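Local coordinates for beta-galactosidase (Geobacillus stearothermophilus, PDB 4OIF), which probably hydrolyses terminal non-reducing beta-D-galactose residues from beta-D-galactosides, as a zinc-containing member of glycoside hydrolase family 42, at residues 305-310 with 316-321. Sequence-based numbering, arbitrary orientation.
Sequences FINDLY and QPFLLM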
# COMPACT_ATOMS: atom_id res chain seq x y z
N PHE A 305 -8.79 2.09 30.00
CA PHE A 305 -8.14 0.79 29.97
C PHE A 305 -6.63 0.97 30.06
O PHE A 305 -5.97 0.35 30.93
CB PHE A 305 -8.51 0.03 28.71
CG PHE A 305 -7.84 -1.32 28.59
CD1 PHE A 305 -8.43 -2.45 29.16
CD2 PHE A 305 -6.64 -1.47 27.88
CE1 PHE A 305 -7.82 -3.71 29.03
CE2 PHE A 305 -6.03 -2.72 27.76
CZ PHE A 305 -6.62 -3.84 28.33
N ILE A 306 -6.07 1.81 29.20
CA ILE A 306 -4.61 2.00 29.29
C ILE A 306 -4.17 2.58 30.64
O ILE A 306 -3.15 2.16 31.21
CB ILE A 306 -4.06 2.90 28.17
CG1 ILE A 306 -4.23 2.21 26.84
CG2 ILE A 306 -2.56 3.15 28.38
CD1 ILE A 306 -3.30 1.02 26.67
N ASN A 307 -4.94 3.52 31.17
CA ASN A 307 -4.63 4.04 32.50
C ASN A 307 -4.61 2.93 33.52
O ASN A 307 -3.72 2.88 34.35
CB ASN A 307 -5.64 5.10 32.91
CG ASN A 307 -5.41 6.43 32.23
OD1 ASN A 307 -4.34 6.69 31.67
ND2 ASN A 307 -6.42 7.29 32.30
N ASP A 308 -5.57 2.03 33.46
CA ASP A 308 -5.64 0.98 34.45
C ASP A 308 -4.41 0.09 34.31
O ASP A 308 -3.80 -0.35 35.31
CB ASP A 308 -6.94 0.20 34.30
CG ASP A 308 -8.15 1.02 34.72
OD1 ASP A 308 -7.96 2.07 35.39
OD2 ASP A 308 -9.28 0.64 34.38
N LEU A 309 -4.03 -0.15 33.07
CA LEU A 309 -2.85 -0.96 32.83
C LEU A 309 -1.61 -0.33 33.47
O LEU A 309 -0.91 -0.97 34.26
CB LEU A 309 -2.65 -1.17 31.32
CG LEU A 309 -1.35 -1.88 30.91
CD1 LEU A 309 -1.24 -3.28 31.50
CD2 LEU A 309 -1.24 -1.92 29.40
N TYR A 310 -1.36 0.94 33.17
CA TYR A 310 -0.12 1.59 33.59
C TYR A 310 -0.09 1.95 35.08
O TYR A 310 0.97 1.98 35.69
CB TYR A 310 0.14 2.83 32.73
CG TYR A 310 0.58 2.47 31.32
CD1 TYR A 310 1.05 1.19 31.04
CD2 TYR A 310 0.52 3.40 30.29
CE1 TYR A 310 1.46 0.85 29.77
CE2 TYR A 310 0.93 3.06 29.01
CZ TYR A 310 1.39 1.78 28.75
OH TYR A 310 1.79 1.41 27.49
N GLN A 316 0.59 1.73 42.21
CA GLN A 316 0.79 3.00 42.88
C GLN A 316 0.33 4.09 41.90
O GLN A 316 0.08 3.80 40.74
CB GLN A 316 2.25 3.18 43.29
CG GLN A 316 3.17 3.28 42.08
CD GLN A 316 4.63 3.52 42.43
OE1 GLN A 316 5.05 3.38 43.58
NE2 GLN A 316 5.42 3.88 41.42
N PRO A 317 0.22 5.36 42.36
CA PRO A 317 -0.16 6.37 41.36
C PRO A 317 0.84 6.47 40.20
O PRO A 317 2.04 6.22 40.40
CB PRO A 317 -0.18 7.66 42.17
CG PRO A 317 -0.37 7.23 43.58
CD PRO A 317 0.33 5.93 43.71
N PHE A 318 0.36 6.81 39.01
CA PHE A 318 1.25 7.02 37.88
C PHE A 318 1.30 8.50 37.52
O PHE A 318 0.56 9.30 38.07
CB PHE A 318 0.81 6.18 36.67
CG PHE A 318 -0.45 6.67 36.00
CD1 PHE A 318 -1.69 6.20 36.41
CD2 PHE A 318 -0.39 7.59 34.95
CE1 PHE A 318 -2.86 6.65 35.80
CE2 PHE A 318 -1.56 8.04 34.33
CZ PHE A 318 -2.79 7.56 34.76
N LEU A 319 2.17 8.87 36.60
CA LEU A 319 2.25 10.26 36.20
C LEU A 319 1.98 10.41 34.71
O LEU A 319 2.67 9.84 33.87
CB LEU A 319 3.63 10.84 36.58
CG LEU A 319 3.92 10.93 38.09
CD1 LEU A 319 5.39 11.15 38.39
CD2 LEU A 319 3.07 12.01 38.77
N LEU A 320 0.92 11.14 34.38
CA LEU A 320 0.72 11.53 33.00
C LEU A 320 1.85 12.48 32.64
O LEU A 320 1.92 13.58 33.20
CB LEU A 320 -0.64 12.18 32.79
CG LEU A 320 -0.91 12.61 31.35
CD1 LEU A 320 -0.89 11.39 30.45
CD2 LEU A 320 -2.24 13.35 31.24
N MET A 321 2.74 12.05 31.76
CA MET A 321 3.90 12.86 31.38
C MET A 321 3.56 13.77 30.20
O MET A 321 4.02 14.92 30.11
CB MET A 321 5.10 11.98 31.05
CG MET A 321 6.40 12.75 30.79
SD MET A 321 7.06 13.57 32.26
CE MET A 321 7.27 12.17 33.34
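Phe318 holds CG between its backbone N and carbonyl carbon (chi1 72°), which sends the ring out toward helix 296-312, where Asn307 waits with CG anti to its own carbonyl carbon (chi1 -77°). The two side chains meet at about a right angle, and the far end of the ring does most of the touching. Phe318 CZ lies 3.6 Å from Asn307 OD1 and 3.8 Å from Asn307 CG; the amide plane is inclined by 35° to the ring, and OD1 stands obliquely to it. The hydrogen bond of Asn307 OD1 is made outside the two segments; against the phenyl group it makes a van der Waals contact. Beside it the helix backbone joins in, Asn307 O standing 4.1 Å from Phe318 CE1. One turn further along, Tyr310 offers its main chain: Tyr310 O is 4.3 Å from Phe318 CB, while the phenol turns off to a hydrogen bond between Tyr310 OH and Met257 O. Trp283, on the neighbouring strand 282-284, meets the rings of both Tyr310, edge to face, and Phe318, linking the two segments. An alanine in place of Phe318 would probably open a gap beside Asn307 and Tyr310 and leave Trp283 without one of its aromatic neighbours. The contact is buried but small, 145 Å² in total, and rests largely on this one ring. It ties helix 296-312 to segment 316-321, which runs into strand 319-322, completing the beta-alpha-beta unit of strand 282-284, helix 296-312 and strand 319-322; the last of these includes Glu322, the predicted nucleophile. Such right-handed crossovers, with parallel strands inside and helices outside, build the TIM barrel of this glycosidase family.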